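Side-chain contacts in benzoylformate Decarboxylase (Polynucleobacter necessarius, PDB 4K9Q), which probably decarboxylates benzoylformate to benzaldehyde with the aid of thiamine diphosphate and a magnesium ion: residues Gly205-Arg210 / Ser313-Phe318; Leu292-Val295 / Met301-Lys304; Ser60-Val65 / Ala234-Phe239. One frame throughout, in Å; residues are numbered along the deposited sequence.

Contacts 1 and 2 both belong to the central domain and are buried; contact 3, which is partly buried, joins that domain to the N-terminal one. Contact 1 touches both others, while contacts 2 and 3 stay about 9 Å apart at their nearest atoms: the aromatic ring of F318 in contact 1 packs on V295 of contact 2, and S206 of contact 1 is probably hydrogen-bonded to the backbone of R236 in contact 3. The chemistry changes with position. Contact 1, where two helices approach, is joined by a serine, a carboxylate and a water; contact 2 packs an amide on a threonine methyl within one beta-alpha-beta unit; contact 3 pairs two guanidinium groups that share an acidic partner.

Contact 1: Gly205-Arg210 / Ser313-Phe318; sequences GSDIAR and SDSKLF
I208 and S315 bring the backbones to 5.6 Å, CA to CA, where helix 207-210 comes close to the first residues of helix 315-323. S315 does the touching. Its OG, set beside its own backbone N (chi1 -85°), is thereby brought to 3.3 Å from CB of D207, while its CB rests 3.9 Å from CG1 of I208. The same hydroxyl donates to a water over 2.7 Å from S315 OG to the water oxygen. That water spends its two protons on D207 OD2, at 2.8 Å, and on the backbone oxygen of S313, so the carboxylate and the serine are joined through it rather than directly. D207 is firmly held: OD1 lies nearly in the guanidinium plane of R210, 2.9 Å from NH2, in a salt bridge, and forms a second with K89, while OD2 also accepts from the backbone N of D297. On the facing helix, D314 is the N-cap, its OD2 accepting from the backbone N of L317. Two helices starting just beyond parallel strands 201-204 and 309-312, at the carboxyl edge of the sheet, are characteristic of the Rossmann-like central domain of thiamine diphosphate enzymes, with strand order 3-2-1-4-5-6.

Contact 2: Leu292-Val295 / Met301-Lys304; sequences LLQV and MTSK
Q294 reaches from strand 291-296 across to T302 on helix 299-303, and the two side chains run past each other at a slant. At the root of the glutamine, CB is still 4.9 Å from the T302 methyl, CG2. With CG anti to the backbone N (chi1 -177°) and the chain extended beyond it, each further atom gains on the helix: CG comes to 4.3 Å from T302 CG2, and CD to 3.8 Å. The methyl thus sits against the amide as a whole instead of meeting one end of it. OE1, turned back to the same side as CB (chi3 11°), lies 3.7 Å from both CG2 and CA of T302. NE2 lies 3.9 Å from the backbone oxygen of M301, but its hydrogen bond goes to the backbone oxygen of A272, which fixes which way round the amide lies. Strand 291-296, helix 299-303 and strand 309-312 form a beta-alpha-beta unit of the Rossmann-like central domain, and this contact ties its first strand to its short helix. S310 on the second strand touches both Q294 and T302. Without the amide, as with an alanine here, the T302 methyl would probably lose its packing partner and the A272 oxygen its NE2 donor. T302 turns its other branch to a different neighbour: OG1 is hydrogen-bonded to Q148 OE1 of a second subunit, with the backbone oxygen of P299 as an alternative acceptor.

Contact 3: Ser60-Val65 / Ala234-Phe239; sequences SLRKPV and AERTPF
R62 and R236 meet as two like-charged guanidinium groups at the junction of the N-terminal and central domains, beside an acidic residue that binds both. NH2 of R62 lies 3.3 Å from NH2 of R236; both are donors, so nothing bonds between them. The planes are inclined by 51°, and the approach is confined to these ends: the next nearest pair is CZ of R62 to NH2 of R236, at 4.2 Å. D390, whose OD1 forms salt bridges with both NH2 atoms, probably allows the close approach. The shared carboxylate would be expected to offset much of the positive charge gathered here. R62 is the first residue to leave helix 47-61, in the left-handed conformation with positive phi (54°), and its side chain runs extended from CG to NE before the guanidinium reaches the other domain. There NE is hydrogen-bonded to the backbone oxygen of R210 and NH2 to that of A209, so the end of short helix 207-210 is gripped as well as D390. The architecture is that of three-domain thiamine diphosphate enzymes: helix 47-61 belongs to the N-terminal domain, the loop holding R236 follows strand 228-230 of the central Rossmann-like sheet, and D390 belongs to the C-terminal cofactor-binding domain, so three domains converge on this charge cluster. R236 comes from its loop on a chain bent at chi3 (64°), packed on Q59 of the same N-terminal helix and on Y393 of strand 392-393. Its backbone oxygen is probably hydrogen-bonded to S206 OG, and OE2 of the preceding residue, E235, forms a salt bridge with NH1 of R210, fastening the loop to S206 and R210.

Contact 1: Gly205-Arg210 / Ser313-Phe318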
loop_
_atom_site.group_PDB
_atom_site.type_symbol
_atom_site.label_atom_id
_atom_site.label_comp_id
_atom_site.label_asym_id
_atom_site.label_seq_id
_atom_site.Cartn_x
_atom_site.Cartn_y
_atom_site.Cartn_z
ATOM N N GLY A 205 -28.321 -16.118 -0.780
ATOM C CA GLY A 205 -27.349 -15.546 -1.690
ATOM C C GLY A 205 -26.479 -16.597 -2.346
ATOM O O GLY A 205 -26.623 -17.805 -2.110
ATOM N N SER A 206 -25.537 -16.134 -3.161
ATOM C CA SER A 206 -24.829 -17.023 -4.071
ATOM C C SER A 206 -23.748 -17.929 -3.484
ATOM O O SER A 206 -23.218 -18.763 -4.206
ATOM C CB SER A 206 -24.288 -16.227 -5.254
ATOM O OG SER A 206 -25.382 -15.624 -5.931
ATOM N N ASP A 207 -23.436 -17.797 -2.195
ATOM C CA ASP A 207 -22.547 -18.776 -1.557
ATOM C C ASP A 207 -23.163 -20.165 -1.718
ATOM O O ASP A 207 -22.453 -21.171 -1.832
ATOM C CB ASP A 207 -22.356 -18.506 -0.054
ATOM C CG ASP A 207 -21.536 -17.255 0.243
ATOM O OD1 ASP A 207 -21.044 -16.582 -0.700
ATOM O OD2 ASP A 207 -21.382 -16.954 1.458
ATOM N N ILE A 208 -24.494 -20.213 -1.735
ATOM C CA ILE A 208 -25.215 -21.469 -1.887
ATOM C C ILE A 208 -24.912 -22.105 -3.248
ATOM O O ILE A 208 -24.784 -23.326 -3.366
ATOM C CB ILE A 208 -26.736 -21.258 -1.670
ATOM C CG1 ILE A 208 -27.018 -20.981 -0.187
ATOM C CG2 ILE A 208 -27.551 -22.464 -2.173
ATOM C CD1 ILE A 208 -28.399 -20.405 0.048
ATOM N N ALA A 209 -24.769 -21.271 -4.273
ATOM C CA ALA A 209 -24.457 -21.767 -5.604
ATOM C C ALA A 209 -23.035 -22.323 -5.628
ATOM O O ALA A 209 -22.823 -23.464 -6.039
ATOM C CB ALA A 209 -24.624 -20.662 -6.642
ATOM N N ARG A 210 -22.077 -21.516 -5.176
ATOM C CA ARG A 210 -20.668 -21.903 -5.206
ATOM C C ARG A 210 -20.413 -23.169 -4.389
ATOM O O ARG A 210 -19.662 -24.050 -4.822
ATOM C CB ARG A 210 -19.768 -20.756 -4.712
ATOM C CG ARG A 210 -19.513 -19.659 -5.751
ATOM C CD ARG A 210 -18.687 -18.519 -5.155
ATOM N NE ARG A 210 -19.434 -17.724 -4.185
ATOM C CZ ARG A 210 -20.211 -16.690 -4.510
ATOM N NH1 ARG A 210 -20.325 -16.315 -5.783
ATOM N NH2 ARG A 210 -20.860 -16.022 -3.562
ATOM N N SER A 313 -19.431 -19.240 7.950
ATOM C CA SER A 313 -19.524 -20.652 7.606
ATOM C C SER A 313 -19.757 -20.847 6.119
ATOM O O SER A 313 -20.440 -20.047 5.475
ATOM C CB SER A 313 -20.687 -21.309 8.359
ATOM O OG SER A 313 -20.800 -22.675 8.024
ATOM N N ASP A 314 -19.204 -21.931 5.591
ATOM C CA ASP A 314 -19.640 -22.454 4.305
ATOM C C ASP A 314 -21.158 -22.635 4.350
ATOM O O ASP A 314 -21.705 -23.117 5.347
ATOM C CB ASP A 314 -18.974 -23.804 4.040
ATOM C CG ASP A 314 -19.351 -24.387 2.700
ATOM O OD1 ASP A 314 -18.687 -24.036 1.697
ATOM O OD2 ASP A 314 -20.297 -25.207 2.644
ATOM N N SER A 315 -21.850 -22.246 3.286
ATOM C CA SER A 315 -23.305 -22.329 3.280
ATOM C C SER A 315 -23.810 -23.762 3.416
ATOM O O SER A 315 -24.773 -24.026 4.137
ATOM C CB SER A 315 -23.872 -21.720 1.996
ATOM O OG SER A 315 -24.025 -20.320 2.147
ATOM N N LYS A 316 -23.172 -24.681 2.704
ATOM C CA LYS A 316 -23.607 -26.072 2.743
ATOM C C LYS A 316 -23.453 -26.642 4.152
ATOM O O LYS A 316 -24.383 -27.256 4.690
ATOM C CB LYS A 316 -22.843 -26.922 1.725
ATOM C CG LYS A 316 -23.489 -28.278 1.492
ATOM C CD LYS A 316 -22.806 -29.058 0.393
ATOM C CE LYS A 316 -23.516 -30.389 0.183
ATOM N NZ LYS A 316 -22.780 -31.270 -0.757
ATOM N N LEU A 317 -22.287 -26.429 4.749
ATOM C CA LEU A 317 -22.030 -26.936 6.090
ATOM C C LEU A 317 -23.033 -26.362 7.092
ATOM O O LEU A 317 -23.542 -27.087 7.948
ATOM C CB LEU A 317 -20.601 -26.635 6.518
ATOM C CG LEU A 317 -19.575 -27.383 5.667
ATOM C CD1 LEU A 317 -18.175 -27.151 6.185
ATOM C CD2 LEU A 317 -19.889 -28.864 5.654
ATOM N N PHE A 318 -23.339 -25.070 6.979
ATOM C CA PHE A 318 -24.336 -24.488 7.874
ATOM C C PHE A 318 -25.726 -25.083 7.672
ATOM O O PHE A 318 -26.392 -25.441 8.634
ATOM C CB PHE A 318 -24.448 -22.973 7.741
ATOM C CG PHE A 318 -25.579 -22.409 8.550
ATOM C CD1 PHE A 318 -25.417 -22.164 9.911
ATOM C CD2 PHE A 318 -26.821 -22.193 7.973
ATOM C CE1 PHE A 318 -26.473 -21.670 10.670
ATOM C CE2 PHE A 318 -27.874 -21.710 8.721
ATOM C CZ PHE A 318 -27.700 -21.446 10.070
HETATM O O HOH W 1 -22.173 -18.874 3.373
#

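Contact 2: Leu292-Val295 / Met301-Lys304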
loop_
_atom_site.group_PDB
_atom_site.type_symbol
_atom_site.label_atom_id
_atom_site.label_comp_id
_atom_site.label_asym_id
_atom_site.label_seq_id
_atom_site.Cartn_x
_atom_site.Cartn_y
_atom_site.Cartn_z
ATOM N N LEU A 292 -32.373 -9.924 12.613
ATOM C CA LEU A 292 -31.777 -10.611 11.470
ATOM C C LEU A 292 -30.639 -11.550 11.867
ATOM O O LEU A 292 -29.839 -11.234 12.757
ATOM C CB LEU A 292 -31.285 -9.576 10.447
ATOM C CG LEU A 292 -30.613 -10.062 9.157
ATOM C CD1 LEU A 292 -30.908 -9.110 7.979
ATOM C CD2 LEU A 292 -29.115 -10.202 9.374
ATOM N N LEU A 293 -30.574 -12.699 11.190
ATOM C CA LEU A 293 -29.430 -13.601 11.292
ATOM C C LEU A 293 -28.731 -13.618 9.938
ATOM O O LEU A 293 -29.399 -13.554 8.900
ATOM C CB LEU A 293 -29.880 -15.023 11.635
ATOM C CG LEU A 293 -30.747 -15.165 12.885
ATOM C CD1 LEU A 293 -31.205 -16.600 13.056
ATOM C CD2 LEU A 293 -29.979 -14.698 14.100
ATOM N N GLN A 294 -27.400 -13.707 9.952
ATOM C CA GLN A 294 -26.605 -13.773 8.718
ATOM C C GLN A 294 -25.587 -14.915 8.767
ATOM O O GLN A 294 -24.893 -15.077 9.764
ATOM C CB GLN A 294 -25.838 -12.460 8.497
ATOM C CG GLN A 294 -25.041 -12.447 7.183
ATOM C CD GLN A 294 -24.109 -11.255 7.050
ATOM O OE1 GLN A 294 -23.877 -10.522 8.009
ATOM N NE2 GLN A 294 -23.579 -11.050 5.844
ATOM N N VAL A 295 -25.493 -15.689 7.687
ATOM C CA VAL A 295 -24.409 -16.661 7.499
ATOM C C VAL A 295 -23.698 -16.295 6.202
ATOM O O VAL A 295 -24.356 -16.114 5.173
ATOM C CB VAL A 295 -24.961 -18.100 7.351
ATOM C CG1 VAL A 295 -23.857 -19.081 6.925
ATOM C CG2 VAL A 295 -25.629 -18.557 8.644
ATOM N N MET A 301 -17.658 -10.040 4.727
ATOM C CA MET A 301 -19.086 -9.738 4.580
ATOM C C MET A 301 -19.779 -9.574 5.924
ATOM O O MET A 301 -20.538 -8.624 6.138
ATOM C CB MET A 301 -19.807 -10.815 3.765
ATOM C CG MET A 301 -19.362 -10.863 2.329
ATOM S SD MET A 301 -19.652 -9.260 1.555
ATOM C CE MET A 301 -18.096 -9.057 0.703
ATOM N N THR A 302 -19.527 -10.499 6.837
ATOM C CA THR A 302 -20.147 -10.391 8.148
ATOM C C THR A 302 -19.585 -9.187 8.927
ATOM O O THR A 302 -20.302 -8.564 9.711
ATOM C CB THR A 302 -19.994 -11.695 8.946
ATOM O OG1 THR A 302 -18.633 -12.136 8.867
ATOM C CG2 THR A 302 -20.923 -12.784 8.373
ATOM N N SER A 303 -18.313 -8.850 8.702
ATOM C CA SER A 303 -17.706 -7.751 9.457
ATOM C C SER A 303 -18.340 -6.398 9.161
ATOM O O SER A 303 -18.289 -5.496 10.002
ATOM C CB SER A 303 -16.188 -7.685 9.234
ATOM O OG SER A 303 -15.862 -7.066 8.000
ATOM N N LYS A 304 -18.946 -6.264 7.982
ATOM C CA LYS A 304 -19.455 -4.967 7.527
ATOM C C LYS A 304 -20.974 -4.931 7.309
ATOM O O LYS A 304 -21.499 -3.967 6.737
ATOM C CB LYS A 304 -18.718 -4.524 6.250
ATOM C CG LYS A 304 -19.021 -5.350 5.019
ATOM C CD LYS A 304 -18.013 -5.043 3.918
ATOM C CE LYS A 304 -18.434 -5.659 2.604
ATOM N NZ LYS A 304 -17.301 -5.664 1.628
#

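Contact 3: Ser60-Val65 / Ala234-Phe239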
loop_
_atom_site.group_PDB
_atom_site.type_symbol
_atom_site.label_atom_id
_atom_site.label_comp_id
_atom_site.label_asym_id
_atom_site.label_seq_id
_atom_site.Cartn_x
_atom_site.Cartn_y
_atom_site.Cartn_z
ATOM N N SER A 60 -16.920 -22.752 -13.537
ATOM C CA SER A 60 -17.496 -23.976 -14.071
ATOM C C SER A 60 -16.841 -25.201 -13.441
ATOM O O SER A 60 -17.527 -26.144 -13.061
ATOM C CB SER A 60 -17.338 -24.020 -15.593
ATOM O OG SER A 60 -17.853 -25.226 -16.147
ATOM N N LEU A 61 -15.519 -25.172 -13.328
ATOM C CA LEU A 61 -14.756 -26.343 -12.895
ATOM C C LEU A 61 -14.581 -26.469 -11.379
ATOM O O LEU A 61 -14.213 -27.535 -10.891
ATOM C CB LEU A 61 -13.384 -26.366 -13.577
ATOM C CG LEU A 61 -13.468 -26.406 -15.105
ATOM C CD1 LEU A 61 -12.099 -26.489 -15.726
ATOM C CD2 LEU A 61 -14.324 -27.574 -15.559
ATOM N N ARG A 62 -14.833 -25.378 -10.651
ATOM C CA ARG A 62 -14.554 -25.305 -9.209
ATOM C C ARG A 62 -13.105 -25.657 -8.854
ATOM O O ARG A 62 -12.829 -26.424 -7.920
ATOM C CB ARG A 62 -15.561 -26.133 -8.410
ATOM C CG ARG A 62 -16.946 -25.501 -8.408
ATOM C CD ARG A 62 -17.971 -26.293 -7.615
ATOM N NE ARG A 62 -19.205 -25.525 -7.467
ATOM C CZ ARG A 62 -20.206 -25.538 -8.340
ATOM N NH1 ARG A 62 -20.123 -26.278 -9.437
ATOM N NH2 ARG A 62 -21.294 -24.801 -8.115
ATOM N N LYS A 63 -12.183 -25.077 -9.612
ATOM C CA LYS A 63 -10.764 -25.159 -9.317
ATOM C C LYS A 63 -10.075 -24.000 -10.018
ATOM O O LYS A 63 -10.681 -23.328 -10.859
ATOM C CB LYS A 63 -10.180 -26.499 -9.772
ATOM C CG LYS A 63 -10.247 -26.742 -11.250
ATOM C CD LYS A 63 -9.557 -28.065 -11.559
ATOM C CE LYS A 63 -9.655 -28.418 -13.010
ATOM N NZ LYS A 63 -8.901 -29.683 -13.297
ATOM N N PRO A 64 -8.815 -23.748 -9.663
ATOM C CA PRO A 64 -8.122 -22.594 -10.240
ATOM C C PRO A 64 -7.868 -22.736 -11.737
ATOM O O PRO A 64 -7.790 -23.838 -12.282
ATOM C CB PRO A 64 -6.791 -22.574 -9.481
ATOM C CG PRO A 64 -7.083 -23.283 -8.182
ATOM C CD PRO A 64 -8.044 -24.365 -8.569
ATOM N N VAL A 65 -7.754 -21.587 -12.386
ATOM C CA VAL A 65 -7.275 -21.487 -13.750
ATOM C C VAL A 65 -6.136 -20.470 -13.690
ATOM O O VAL A 65 -6.184 -19.537 -12.891
ATOM C CB VAL A 65 -8.386 -20.996 -14.700
ATOM C CG1 VAL A 65 -7.802 -20.692 -16.088
ATOM C CG2 VAL A 65 -9.510 -22.039 -14.793
ATOM N N ALA A 234 -27.841 -11.032 -6.599
ATOM C CA ALA A 234 -27.281 -12.370 -6.468
ATOM C C ALA A 234 -26.764 -12.817 -7.833
ATOM O O ALA A 234 -27.535 -13.004 -8.773
ATOM C CB ALA A 234 -28.320 -13.346 -5.931
ATOM N N GLU A 235 -25.449 -12.989 -7.910
ATOM C CA GLU A 235 -24.748 -13.263 -9.154
ATOM C C GLU A 235 -25.084 -14.635 -9.737
ATOM O O GLU A 235 -24.959 -14.851 -10.952
ATOM C CB GLU A 235 -23.236 -13.155 -8.917
ATOM C CG GLU A 235 -22.687 -14.138 -7.866
ATOM C CD GLU A 235 -22.613 -13.561 -6.467
ATOM O OE1 GLU A 235 -23.465 -12.724 -6.080
ATOM O OE2 GLU A 235 -21.694 -13.961 -5.727
ATOM N N ARG A 236 -25.492 -15.562 -8.868
ATOM C CA ARG A 236 -25.825 -16.924 -9.273
ATOM C C ARG A 236 -27.026 -17.421 -8.487
ATOM O O ARG A 236 -27.123 -17.206 -7.277
ATOM C CB ARG A 236 -24.635 -17.851 -9.063
ATOM C CG ARG A 236 -23.493 -17.548 -10.004
ATOM C CD ARG A 236 -22.277 -18.330 -9.657
ATOM N NE ARG A 236 -22.503 -19.761 -9.814
ATOM C CZ ARG A 236 -21.560 -20.668 -9.614
ATOM N NH1 ARG A 236 -20.348 -20.268 -9.259
ATOM N NH2 ARG A 236 -21.829 -21.961 -9.768
ATOM N N THR A 237 -27.941 -18.074 -9.195
ATOM C CA THR A 237 -29.222 -18.487 -8.640
ATOM C C THR A 237 -29.046 -19.323 -7.368
ATOM O O THR A 237 -28.373 -20.347 -7.388
ATOM C CB THR A 237 -29.995 -19.321 -9.682
ATOM O OG1 THR A 237 -30.034 -18.606 -10.926
ATOM C CG2 THR A 237 -31.407 -19.596 -9.199
ATOM N N PRO A 238 -29.647 -18.882 -6.248
ATOM C CA PRO A 238 -29.474 -19.679 -5.031
ATOM C C PRO A 238 -30.645 -20.613 -4.689
ATOM O O PRO A 238 -30.514 -21.408 -3.762
ATOM C CB PRO A 238 -29.341 -18.607 -3.945
ATOM C CG PRO A 238 -30.184 -17.490 -4.440
ATOM C CD PRO A 238 -30.090 -17.510 -5.954
ATOM N N PHE A 239 -31.759 -20.516 -5.404
ATOM C CA PHE A 239 -32.952 -21.285 -5.055
ATOM C C PHE A 239 -33.821 -21.473 -6.314
ATOM O O PHE A 239 -33.909 -20.571 -7.155
ATOM C CB PHE A 239 -33.720 -20.528 -3.962
ATOM C CG PHE A 239 -34.818 -21.326 -3.295
ATOM C CD1 PHE A 239 -36.141 -21.167 -3.678
ATOM C CD2 PHE A 239 -34.527 -22.196 -2.256
ATOM C CE1 PHE A 239 -37.162 -21.884 -3.056
ATOM C CE2 PHE A 239 -35.541 -22.914 -1.624
ATOM C CZ PHE A 239 -36.860 -22.756 -2.027
#